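Local coordinates for protein tryptophan halogenase (Shewanella frigidimarina, PDB 2PYX) that probably acts as a flavin-dependent monooxygenase that binds FAD and halogenates tryptophan or a related substrate, at residues 124-129 with 445-450. Sequence-based numbering, arbitrary orientation.
Sequences LCPYWL and YQTPSQ
Thr-447 meets Cys-125, Pro-126 and Leu-129 through a division of labour set by its first torsion: chi1 of 63° tucks OG1 over its own backbone, flanked by N and C, and turns CG2 to the side of N, trans to C. With SG of Cys-125 trans to the backbone N (chi1 -175°), the sulfur is directed at the loop, and Cys-125 SG lies 3.7 Å from Thr-447 CG2. The same methyl also reaches the flank of the proline, 4.0 Å from Pro-126 CA, and, more loosely, a methyl of Leu-129 in the conformer described. One methyl group thus touches Cys-125, Pro-126 and, less closely, Leu-129. The Thr-447 side chain runs roughly perpendicular to that of Pro-126 and antiparallel to that of Leu-129. The hydroxyl lies beside the pyrrolidine ring, Thr-447 OG1 being 3.8 Å from Pro-126 CD, a van der Waals approach; no hydrogen bond joins the two segments. Leu-129 N donates to Cys-125 O at 3.1 Å, a backbone bond that links two of the residues touching the methyl. Helix 462-471 contributes Tyr-470, which touches both Cys-125 and Thr-447, and Gln-466, which hydrogen-bonds the carbonyl of Pro-448. Away from the predicted flavin and substrate sites, this is a small loop-on-helix contact in which the connection between helices 434-443 and 462-471 packs against the short helix 125-128 at the periphery of the tryptophan halogenase fold.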
loop_
_atom_site.group_PDB
_atom_site.type_symbol
_atom_site.label_atom_id
_atom_site.label_comp_id
_atom_site.label_asym_id
_atom_site.label_seq_id
_atom_site.Cartn_x
_atom_site.Cartn_y
_atom_site.Cartn_z
ATOM N N LEU A 124 24.951 -1.815 1.855
ATOM C CA LEU A 124 25.632 -1.075 2.911
ATOM C C LEU A 124 25.278 -1.510 4.337
ATOM O O LEU A 124 25.997 -1.187 5.285
ATOM C CB LEU A 124 25.319 0.413 2.798
ATOM C CG LEU A 124 25.944 1.168 1.609
ATOM C CD1 LEU A 124 25.522 2.622 1.605
ATOM C CD2 LEU A 124 27.469 1.062 1.688
ATOM N N CYS A 125 24.134 -2.178 4.499
ATOM C CA CYS A 125 23.650 -2.466 5.828
ATOM C C CYS A 125 24.696 -3.069 6.781
ATOM O O CYS A 125 24.929 -2.516 7.850
ATOM C CB CYS A 125 22.357 -3.281 5.725
ATOM S SG CYS A 125 21.550 -3.610 7.298
ATOM N N PRO A 126 25.332 -4.200 6.422
ATOM C CA PRO A 126 26.323 -4.734 7.370
ATOM C C PRO A 126 27.530 -3.814 7.623
ATOM O O PRO A 126 28.156 -3.942 8.675
ATOM C CB PRO A 126 26.775 -6.050 6.724
ATOM C CG PRO A 126 26.435 -5.901 5.317
ATOM C CD PRO A 126 25.173 -5.095 5.269
ATOM N N TYR A 127 27.836 -2.931 6.673
ATOM C CA TYR A 127 28.897 -1.917 6.860
ATOM C C TYR A 127 28.482 -0.781 7.782
ATOM O O TYR A 127 29.337 -0.135 8.398
ATOM C CB TYR A 127 29.378 -1.411 5.473
ATOM C CG TYR A 127 29.945 -2.565 4.669
ATOM C CD1 TYR A 127 31.290 -2.945 4.780
ATOM C CD2 TYR A 127 29.121 -3.356 3.865
ATOM C CE1 TYR A 127 31.781 -4.078 4.107
ATOM C CE2 TYR A 127 29.620 -4.477 3.176
ATOM C CZ TYR A 127 30.968 -4.814 3.291
ATOM O OH TYR A 127 31.393 -5.947 2.609
ATOM N N TRP A 128 27.173 -0.514 7.859
ATOM C CA TRP A 128 26.655 0.468 8.783
ATOM C C TRP A 128 26.625 -0.061 10.224
ATOM O O TRP A 128 26.821 0.679 11.183
ATOM C CB TRP A 128 25.250 0.953 8.338
ATOM C CG TRP A 128 24.521 1.548 9.471
ATOM C CD1 TRP A 128 24.655 2.814 9.965
ATOM C CD2 TRP A 128 23.616 0.880 10.340
ATOM N NE1 TRP A 128 23.854 2.978 11.041
ATOM C CE2 TRP A 128 23.223 1.790 11.320
ATOM C CE3 TRP A 128 23.114 -0.429 10.387
ATOM C CZ2 TRP A 128 22.331 1.450 12.331
ATOM C CZ3 TRP A 128 22.223 -0.748 11.370
ATOM C CH2 TRP A 128 21.842 0.165 12.327
ATOM N N LEU A 129 26.370 -1.356 10.371
ATOM C CA LEU A 129 26.068 -1.937 11.657
ATOM C C LEU A 129 27.041 -1.554 12.797
ATOM O O LEU A 129 26.592 -1.231 13.909
ATOM C CB LEU A 129 25.940 -3.452 11.450
ATOM C CG LEU A 129 25.241 -4.282 12.497
ATOM C CD1 LEU A 129 23.820 -3.817 12.728
ATOM C CD2 LEU A 129 25.301 -5.743 12.063
ATOM N N TYR A 445 22.097 -12.763 13.894
ATOM C CA TYR A 445 23.445 -13.170 13.514
ATOM C C TYR A 445 23.910 -12.634 12.185
ATOM O O TYR A 445 25.117 -12.603 11.914
ATOM C CB TYR A 445 23.607 -14.699 13.572
ATOM C CG TYR A 445 23.357 -15.219 14.940
ATOM C CD1 TYR A 445 24.308 -15.055 15.926
ATOM C CD2 TYR A 445 22.152 -15.828 15.271
ATOM C CE1 TYR A 445 24.062 -15.495 17.207
ATOM C CE2 TYR A 445 21.911 -16.279 16.540
ATOM C CZ TYR A 445 22.873 -16.113 17.500
ATOM O OH TYR A 445 22.651 -16.563 18.813
ATOM N N GLN A 446 22.983 -12.195 11.338
ATOM C CA GLN A 446 23.344 -11.553 10.075
ATOM C C GLN A 446 22.253 -10.587 9.635
ATOM O O GLN A 446 21.092 -10.745 10.013
ATOM C CB GLN A 446 23.622 -12.568 8.975
ATOM C CG GLN A 446 22.422 -13.432 8.588
ATOM C CD GLN A 446 22.765 -14.405 7.486
ATOM O OE1 GLN A 446 23.867 -14.986 7.477
ATOM N NE2 GLN A 446 21.847 -14.578 6.528
ATOM N N THR A 447 22.596 -9.598 8.829
ATOM C CA THR A 447 21.598 -8.666 8.373
ATOM C C THR A 447 20.606 -9.313 7.411
ATOM O O THR A 447 20.948 -10.276 6.704
ATOM C CB THR A 447 22.191 -7.430 7.698
ATOM O OG1 THR A 447 22.898 -7.835 6.520
ATOM C CG2 THR A 447 23.129 -6.704 8.638
ATOM N N PRO A 448 19.386 -8.755 7.329
ATOM C CA PRO A 448 18.469 -9.148 6.242
ATOM C C PRO A 448 19.147 -8.879 4.910
ATOM O O PRO A 448 19.928 -7.932 4.759
ATOM C CB PRO A 448 17.251 -8.230 6.428
ATOM C CG PRO A 448 17.341 -7.783 7.944
ATOM C CD PRO A 448 18.822 -7.684 8.183
ATOM N N SER A 449 18.874 -9.755 3.953
ATOM C CA SER A 449 19.448 -9.564 2.626
ATOM C C SER A 449 18.535 -10.120 1.564
ATOM O O SER A 449 17.544 -10.757 1.856
ATOM C CB SER A 449 20.825 -10.232 2.511
ATOM O OG SER A 449 20.634 -11.618 2.345
ATOM N N GLN A 450 18.894 -9.857 0.311
ATOM C CA GLN A 450 18.129 -10.421 -0.817
ATOM C C GLN A 450 18.064 -11.934 -0.778
ATOM O O GLN A 450 17.123 -12.546 -1.333
ATOM C CB GLN A 450 18.712 -9.984 -2.163
#